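Local atomic coordinates of flavin-nucleotide-binding protein (Mycobacterium smegmatis, PDB entry 4YBN), a protein that binds FAD and heme as a split beta-barrel flavoprotein of the pyridoxamine 5'-phosphate oxidase-related family, probably acting as an oxidoreductase. Residues Pro33-Ala38 / Ile50-Val55; Ala80-Ala85 / Tyr102-Leu107. One frame throughout, in Å; residues are numbered along the deposited sequence.

Contact 1: residues Pro33-Ala38 / Ile50-Val55. With FAD (flavin-adenine dinucleotide), chain H.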
loop_
_atom_site.group_PDB
_atom_site.type_symbol
_atom_site.label_atom_id
_atom_site.label_comp_id
_atom_site.label_asym_id
_atom_site.label_seq_id
_atom_site.Cartn_x
_atom_site.Cartn_y
_atom_site.Cartn_z
ATOM N N PRO A 33 8.636 -1.749 -0.169
ATOM C CA PRO A 33 9.167 -1.674 1.184
ATOM C C PRO A 33 8.141 -1.466 2.309
ATOM O O PRO A 33 8.509 -1.483 3.468
ATOM C CB PRO A 33 10.082 -0.473 1.102
ATOM C CG PRO A 33 9.403 0.413 0.184
ATOM C CD PRO A 33 8.726 -0.439 -0.842
ATOM N N LEU A 34 6.869 -1.289 1.961
ATOM C CA LEU A 34 5.827 -1.026 2.934
ATOM C C LEU A 34 4.971 -2.254 3.107
ATOM O O LEU A 34 4.556 -2.894 2.130
ATOM C CB LEU A 34 4.996 0.160 2.476
ATOM C CG LEU A 34 3.577 0.355 2.980
ATOM C CD1 LEU A 34 3.575 0.686 4.457
ATOM C CD2 LEU A 34 2.908 1.448 2.145
ATOM N N ALA A 35 4.702 -2.595 4.360
ATOM C CA ALA A 35 3.732 -3.625 4.670
ATOM C C ALA A 35 2.614 -2.982 5.516
ATOM O O ALA A 35 2.840 -1.983 6.229
ATOM C CB ALA A 35 4.410 -4.734 5.483
ATOM N N THR A 36 1.426 -3.564 5.474
ATOM C CA THR A 36 0.424 -3.161 6.380
ATOM C C THR A 36 0.225 -4.363 7.271
ATOM O O THR A 36 -0.016 -5.433 6.774
ATOM C CB THR A 36 -0.871 -2.760 5.662
ATOM O OG1 THR A 36 -0.574 -1.635 4.836
ATOM C CG2 THR A 36 -1.867 -2.371 6.637
ATOM N N VAL A 37 0.281 -4.139 8.566
ATOM C CA VAL A 37 0.190 -5.205 9.552
ATOM C C VAL A 37 -1.119 -5.079 10.326
ATOM O O VAL A 37 -1.490 -4.022 10.746
ATOM C CB VAL A 37 1.326 -5.128 10.541
ATOM C CG1 VAL A 37 1.130 -6.130 11.674
ATOM C CG2 VAL A 37 2.651 -5.348 9.862
ATOM N N ALA A 38 -1.838 -6.171 10.396
ATOM C CA ALA A 38 -3.120 -6.250 11.081
ATOM C C ALA A 38 -2.999 -7.194 12.270
ATOM O O ALA A 38 -2.370 -8.269 12.163
ATOM C CB ALA A 38 -4.139 -6.785 10.122
ATOM N N ILE A 50 4.104 -0.179 8.004
ATOM C CA ILE A 50 5.469 -0.219 8.541
ATOM C C ILE A 50 6.440 -0.654 7.479
ATOM O O ILE A 50 6.109 -1.458 6.603
ATOM C CB ILE A 50 5.519 -1.184 9.770
ATOM C CG1 ILE A 50 6.843 -1.026 10.505
ATOM C CG2 ILE A 50 5.356 -2.594 9.287
ATOM C CD1 ILE A 50 6.935 -1.322 11.986
ATOM N N GLY A 51 7.666 -0.134 7.479
ATOM C CA GLY A 51 8.669 -0.716 6.542
ATOM C C GLY A 51 9.106 -2.137 6.865
ATOM O O GLY A 51 9.190 -2.531 8.015
ATOM N N PHE A 52 9.353 -2.958 5.866
ATOM C CA PHE A 52 9.825 -4.294 6.172
ATOM C C PHE A 52 10.938 -4.620 5.157
ATOM O O PHE A 52 11.015 -4.019 4.054
ATOM C CB PHE A 52 8.713 -5.305 6.069
ATOM C CG PHE A 52 8.406 -5.673 4.672
ATOM C CD1 PHE A 52 7.545 -4.861 3.881
ATOM C CD2 PHE A 52 9.021 -6.769 4.061
ATOM C CE1 PHE A 52 7.334 -5.108 2.535
ATOM C CE2 PHE A 52 8.806 -7.024 2.729
ATOM C CZ PHE A 52 7.991 -6.187 1.934
ATOM N N GLY A 53 11.770 -5.589 5.480
ATOM C CA GLY A 53 12.671 -6.178 4.494
ATOM C C GLY A 53 12.623 -7.698 4.590
ATOM O O GLY A 53 12.406 -8.242 5.681
ATOM N N ARG A 54 12.701 -8.387 3.471
ATOM C CA ARG A 54 12.821 -9.809 3.457
ATOM C C ARG A 54 14.300 -10.138 3.660
ATOM O O ARG A 54 15.156 -9.728 2.831
ATOM C CB ARG A 54 12.353 -10.403 2.137
ATOM C CG ARG A 54 12.337 -11.922 2.187
ATOM C CD ARG A 54 11.968 -12.603 0.874
ATOM N NE ARG A 54 12.822 -12.263 -0.284
ATOM C CZ ARG A 54 13.944 -12.929 -0.585
ATOM N NH1 ARG A 54 14.300 -13.980 0.109
ATOM N NH2 ARG A 54 14.660 -12.612 -1.638
ATOM N N VAL A 55 14.602 -10.846 4.741
ATOM C CA VAL A 55 15.974 -11.311 5.034
ATOM C C VAL A 55 15.904 -12.773 4.955
ATOM O O VAL A 55 15.538 -13.416 5.886
ATOM C CB VAL A 55 16.462 -10.797 6.359
ATOM C CG1 VAL A 55 17.892 -11.263 6.699
ATOM C CG2 VAL A 55 16.401 -9.274 6.327
HETATM P PA FAD H . -0.299 3.303 18.708
HETATM O O1A FAD H . -0.151 4.110 19.976
HETATM O O2A FAD H . -0.113 1.805 18.775
HETATM O O5B FAD H . -1.774 3.553 18.069
HETATM C C5B FAD H . -2.725 4.496 18.561
HETATM C C4B FAD H . -3.565 5.052 17.408
HETATM O O4B FAD H . -2.873 6.124 16.730
HETATM C C3B FAD H . -3.870 4.056 16.284
HETATM O O3B FAD H . -4.920 3.099 16.496
HETATM C C2B FAD H . -4.203 4.957 15.132
HETATM O O2B FAD H . -5.585 5.247 15.246
HETATM C C1B FAD H . -3.258 6.158 15.351
HETATM N N9A FAD H . -2.098 5.950 14.426
HETATM C C8A FAD H . -0.875 5.515 14.799
HETATM N N7A FAD H . -0.049 5.390 13.719
HETATM C C5A FAD H . -0.753 5.741 12.626
HETATM C C6A FAD H . -0.466 5.831 11.181
HETATM N N6A FAD H . 0.780 5.505 10.746
HETATM N N1A FAD H . -1.497 6.269 10.385
HETATM C C2A FAD H . -2.723 6.631 10.844
HETATM N N3A FAD H . -3.024 6.551 12.136
HETATM C C4A FAD H . -2.110 6.121 13.081
HETATM N N1 FAD H . 7.208 2.659 12.434
HETATM C C2 FAD H . 8.303 2.004 12.915
HETATM O O2 FAD H . 8.346 1.911 14.167
HETATM N N3 FAD H . 9.300 1.510 12.110
HETATM C C4 FAD H . 9.219 1.592 10.757
HETATM O O4 FAD H . 10.059 1.147 9.948
HETATM C C4X FAD H . 8.044 2.286 10.163
HETATM N N5 FAD H . 7.928 2.426 8.823
HETATM C C5X FAD H . 6.851 3.069 8.289
HETATM C C6 FAD H . 6.726 3.184 6.905
HETATM C C7 FAD H . 5.633 3.817 6.335
HETATM C C7M FAD H . 5.543 3.937 4.835
HETATM C C8 FAD H . 4.590 4.382 7.217
HETATM C C8M FAD H . 3.361 5.052 6.673
HETATM C C9 FAD H . 4.695 4.259 8.578
HETATM C C9A FAD H . 5.785 3.622 9.161
HETATM N N10 FAD H . 5.880 3.475 10.568
HETATM C C10 FAD H . 7.021 2.831 11.100
HETATM C "C1'" FAD H . 4.864 4.072 11.456
HETATM C "C2'" FAD H . 3.833 3.180 12.099
HETATM O "O2'" FAD H . 2.606 3.302 11.371
HETATM C "C3'" FAD H . 3.616 3.670 13.556
HETATM O "O3'" FAD H . 3.310 5.103 13.570
HETATM C "C4'" FAD H . 4.735 3.275 14.561
HETATM O "O4'" FAD H . 4.944 1.844 14.603
HETATM C "C5'" FAD H . 4.406 3.724 15.990
HETATM O "O5'" FAD H . 3.033 3.425 16.304
HETATM P P FAD H . 2.378 3.656 17.772
HETATM O O1P FAD H . 2.898 4.967 18.316
HETATM O O2P FAD H . 2.610 2.342 18.511
HETATM O O3P FAD H . 0.763 3.864 17.590
#
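A35 and I50 form a hydrogen-bonded antiparallel pair of a beta hairpin, where strand 34-41 meets strand 44-55 in the split beta-barrel, beside a bound flavin. The evidence for the pairing is two reciprocal backbone bonds: A35 N to I50 O is 2.9 Å and almost straight (173° at the hydrogen), and I50 N to A35 O is 2.8 Å. The neighbouring pair, L34 with G51, is non-hydrogen-bonded. A third bond follows from F52 N to P33 O at 2.9 Å; the same carbonyl also receives a CA-H...O contact from G51.

Apolar groups fill the A35 and I50 side of the hairpin. I50 CG2 meets V37 CG2 at 3.9 Å, the two side chains crossing obliquely. F52 has CG between its backbone N and carbonyl carbon (chi1 78°), and its ring lies back against strand 34-41, with CD1 3.5 Å from A35 CB. Close to the ring plane, L34 O approaches the ring edge, 3.6 Å from CE1.

The other branch of I50 serves the cofactor. CG1 is anti to the backbone N (chi1 -169°) and comes within 3.5 Å of flavin C4X, while CD1 lies against N3 and C2 of the pyrimidine part of the isoalloxazine. G51, which brings no side chain, places its amide N 2.9 Å from flavin N5, so the main chain itself lines the pocket at the redox-active centre of the ring system.

The second subunit packs L86 on P33, T84 on L34 and its own T36 on T36, which puts the hairpin at the dimer interface. Within the chain, the hairpin lies between strand 78-91, beside strand 34-41, and strand 58-64, bonded through G53 with V60.

Contact 2: residues Ala80-Ala85 / Tyr102-Leu107. With FAD (flavin-adenine dinucleotide), chain K.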
loop_
_atom_site.group_PDB
_atom_site.type_symbol
_atom_site.label_atom_id
_atom_site.label_comp_id
_atom_site.label_asym_id
_atom_site.label_seq_id
_atom_site.Cartn_x
_atom_site.Cartn_y
_atom_site.Cartn_z
ATOM N N ALA A 80 -1.489 -10.498 10.586
ATOM C CA ALA A 80 -1.575 -10.791 9.186
ATOM C C ALA A 80 -0.850 -9.626 8.498
ATOM O O ALA A 80 -1.057 -8.476 8.872
ATOM C CB ALA A 80 -3.038 -10.946 8.761
ATOM N N VAL A 81 -0.018 -9.903 7.500
ATOM C CA VAL A 81 0.838 -8.895 6.920
ATOM C C VAL A 81 0.466 -8.777 5.485
ATOM O O VAL A 81 0.464 -9.788 4.779
ATOM C CB VAL A 81 2.307 -9.284 7.067
ATOM C CG1 VAL A 81 3.217 -8.282 6.384
ATOM C CG2 VAL A 81 2.679 -9.326 8.514
ATOM N N SER A 82 0.129 -7.562 5.032
ATOM C CA SER A 82 -0.239 -7.370 3.644
ATOM C C SER A 82 0.743 -6.473 2.912
ATOM O O SER A 82 1.176 -5.411 3.403
ATOM C CB SER A 82 -1.709 -6.782 3.600
ATOM O OG SER A 82 -2.061 -6.434 2.287
ATOM N N VAL A 83 1.132 -6.937 1.729
ATOM C CA VAL A 83 2.110 -6.233 0.882
ATOM C C VAL A 83 1.549 -6.138 -0.513
ATOM O O VAL A 83 1.251 -7.157 -1.136
ATOM C CB VAL A 83 3.516 -6.916 0.839
ATOM C CG1 VAL A 83 4.480 -6.091 -0.016
ATOM C CG2 VAL A 83 4.041 -7.013 2.276
ATOM N N THR A 84 1.454 -4.913 -1.028
ATOM C CA THR A 84 0.725 -4.648 -2.279
ATOM C C THR A 84 1.480 -3.674 -3.197
ATOM O O THR A 84 2.025 -2.650 -2.764
ATOM C CB THR A 84 -0.701 -4.088 -1.909
ATOM O OG1 THR A 84 -1.443 -5.125 -1.243
ATOM C CG2 THR A 84 -1.478 -3.714 -3.127
ATOM N N ALA A 85 1.555 -4.074 -4.445
ATOM C CA ALA A 85 2.010 -3.247 -5.547
ATOM C C ALA A 85 0.883 -2.953 -6.483
ATOM O O ALA A 85 0.297 -3.847 -7.041
ATOM C CB ALA A 85 3.084 -3.979 -6.286
ATOM N N TYR A 102 -2.434 -5.310 -10.269
ATOM C CA TYR A 102 -1.724 -5.318 -8.971
ATOM C C TYR A 102 -1.093 -6.652 -8.672
ATOM O O TYR A 102 -1.373 -7.644 -9.358
ATOM C CB TYR A 102 -2.719 -5.022 -7.899
ATOM C CG TYR A 102 -3.772 -6.117 -7.772
ATOM C CD1 TYR A 102 -3.478 -7.328 -7.123
ATOM C CD2 TYR A 102 -5.068 -5.947 -8.298
ATOM C CE1 TYR A 102 -4.438 -8.320 -6.974
ATOM C CE2 TYR A 102 -6.039 -6.935 -8.136
ATOM C CZ TYR A 102 -5.715 -8.119 -7.481
ATOM O OH TYR A 102 -6.655 -9.106 -7.321
ATOM N N ARG A 103 -0.251 -6.675 -7.626
ATOM C CA ARG A 103 0.318 -7.908 -7.070
ATOM C C ARG A 103 0.168 -7.742 -5.562
ATOM O O ARG A 103 0.449 -6.659 -5.047
ATOM C CB ARG A 103 1.793 -7.992 -7.392
ATOM C CG ARG A 103 2.226 -8.211 -8.824
ATOM C CD ARG A 103 3.705 -7.935 -8.942
ATOM N NE ARG A 103 3.888 -6.501 -9.115
ATOM C CZ ARG A 103 5.021 -5.835 -9.003
ATOM N NH1 ARG A 103 6.157 -6.478 -8.703
ATOM N NH2 ARG A 103 5.000 -4.492 -9.182
ATOM N N SER A 104 -0.323 -8.733 -4.846
ATOM C CA SER A 104 -0.539 -8.572 -3.451
ATOM C C SER A 104 -0.176 -9.874 -2.718
ATOM O O SER A 104 -0.472 -10.954 -3.232
ATOM C CB SER A 104 -2.037 -8.259 -3.149
ATOM O OG SER A 104 -2.089 -7.948 -1.731
ATOM N N ALA A 105 0.452 -9.773 -1.568
ATOM C CA ALA A 105 0.737 -10.981 -0.779
ATOM C C ALA A 105 0.184 -10.758 0.575
ATOM O O ALA A 105 0.194 -9.632 1.091
ATOM C CB ALA A 105 2.226 -11.214 -0.738
ATOM N N THR A 106 -0.298 -11.832 1.185
ATOM C CA THR A 106 -0.755 -11.808 2.550
ATOM C C THR A 106 -0.051 -12.963 3.304
ATOM O O THR A 106 0.001 -14.070 2.775
ATOM C CB THR A 106 -2.257 -12.020 2.657
ATOM O OG1 THR A 106 -2.927 -11.204 1.672
ATOM C CG2 THR A 106 -2.675 -11.549 4.024
ATOM N N LEU A 107 0.593 -12.644 4.419
ATOM C CA LEU A 107 1.311 -13.594 5.281
ATOM C C LEU A 107 0.739 -13.627 6.726
ATOM O O LEU A 107 0.367 -12.607 7.270
ATOM C CB LEU A 107 2.775 -13.230 5.405
ATOM C CG LEU A 107 3.422 -13.165 4.009
ATOM C CD1 LEU A 107 3.400 -11.740 3.428
ATOM C CD2 LEU A 107 4.834 -13.708 4.068
HETATM P PA FAD K . -11.534 -14.527 0.865
HETATM O O1A FAD K . -12.101 -15.820 0.352
HETATM O O2A FAD K . -12.407 -13.716 1.775
HETATM O O5B FAD K . -10.038 -14.842 1.492
HETATM C C5B FAD K . -9.471 -16.170 1.518
HETATM C C4B FAD K . -7.940 -16.131 1.406
HETATM O O4B FAD K . -7.561 -15.690 0.089
HETATM C C3B FAD K . -7.219 -15.091 2.274
HETATM O O3B FAD K . -7.108 -15.407 3.674
HETATM C C2B FAD K . -5.898 -14.856 1.523
HETATM O O2B FAD K . -4.885 -15.770 1.922
HETATM C C1B FAD K . -6.253 -15.119 0.053
HETATM N N9A FAD K . -6.267 -13.843 -0.671
HETATM C C8A FAD K . -7.426 -13.235 -1.024
HETATM N N7A FAD K . -7.159 -12.042 -1.632
HETATM C C5A FAD K . -5.822 -11.883 -1.664
HETATM C C6A FAD K . -4.933 -10.807 -2.172
HETATM N N6A FAD K . -5.528 -9.745 -2.761
HETATM N N1A FAD K . -3.582 -10.980 -2.049
HETATM C C2A FAD K . -3.049 -12.078 -1.431
HETATM N N3A FAD K . -3.830 -13.075 -0.960
HETATM C C4A FAD K . -5.211 -13.060 -1.039
HETATM N N1 FAD K . -11.347 -6.843 -4.668
HETATM C C2 FAD K . -12.611 -6.347 -4.811
HETATM O O2 FAD K . -13.502 -7.180 -4.526
HETATM N N3 FAD K . -12.854 -5.064 -5.213
HETATM C C4 FAD K . -11.831 -4.159 -5.434
HETATM O O4 FAD K . -11.921 -2.939 -5.754
HETATM C C4X FAD K . -10.437 -4.646 -5.329
HETATM N N5 FAD K . -9.378 -3.824 -5.534
HETATM C C5X FAD K . -8.118 -4.307 -5.362
HETATM C C6 FAD K . -7.055 -3.496 -5.587
HETATM C C7 FAD K . -5.775 -4.004 -5.454
HETATM C C7M FAD K . -4.592 -3.120 -5.674
HETATM C C8 FAD K . -5.518 -5.400 -5.039
HETATM C C8M FAD K . -4.116 -5.916 -4.838
HETATM C C9 FAD K . -6.588 -6.217 -4.826
HETATM C C9A FAD K . -7.874 -5.714 -4.971
HETATM N N10 FAD K . -8.966 -6.544 -4.715
HETATM C C10 FAD K . -10.258 -6.057 -4.909
HETATM C "C1'" FAD K . -8.766 -7.971 -4.354
HETATM C "C2'" FAD K . -9.091 -8.323 -2.926
HETATM O "O2'" FAD K . -7.885 -8.256 -2.169
HETATM C "C3'" FAD K . -9.579 -9.774 -2.929
HETATM O "O3'" FAD K . -8.656 -10.599 -3.715
HETATM C "C4'" FAD K . -11.043 -9.840 -3.442
HETATM O "O4'" FAD K . -11.923 -9.017 -2.625
HETATM C "C5'" FAD K . -11.537 -11.275 -3.436
HETATM O "O5'" FAD K . -11.225 -11.836 -2.170
HETATM P P FAD K . -11.777 -13.282 -1.735
HETATM O O1P FAD K . -11.284 -14.193 -2.829
HETATM O O2P FAD K . -13.226 -13.185 -1.427
HETATM O O3P FAD K . -11.009 -13.598 -0.376
HETATM O O HOH W 1 -2.585 -8.499 0.710
#
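T84 OG1 and S104 OG share a hydrogen bond of 2.9 Å across a non-hydrogen-bonded antiparallel pair, on the sheet face that carries the FAD. S104 OG, anti to its backbone N (chi1 -173°), also bonds a water 2.6 Å away. That water is gripped by S82 OG and T106 OG1 as well, and donates to A105 O, tying both strands together on this face. S104 CB lies 3.3 Å from adenine N1A, and T106 OG1 3.2 Å from C2A. The Y102 ring has flavin C8 over its centre, 3.2 Å above its plane, and Y102 OH bonds a heme oxygen, so one side chain touches both cofactors.

Six backbone bonds, paired at V81 with L107, V83 with A105 and A85 with R103, fix this register. On the reverse face A85 CB sits over one face of the R103 guanidinium, 3.5 Å from NH2, which forms a salt bridge with D87.

The second subunit packs its P49 on S104 and its A47 on T106. The hairpin is flanked by strand 34-41 beside 80-85 and strand 161-166 beside 102-107, while helix 22-29 covers V83, A85 and A105.

Contacts 1 and 2 are neighbouring hairpins of one sheet, with centres 10 Å apart. Their inner strands are joined by probable backbone hydrogen bonds, T36 O to S82 N at 2.8 Å and A38 O to A80 N at 2.9 Å, and by packing of F52 CE1 on V83 CG2 at 3.8 Å. Each lines a different FAD; the L34 side chain at contact 1 is about 12 Å from a second FAD. Both sites span the dimer. The FAD at contact 1 also bonds S162 and K164 of the second subunit, and the one at contact 2 bonds P49 of the second subunit, so each FAD lies between the contact 1 hairpin of one subunit and the contact 2 hairpin of the other.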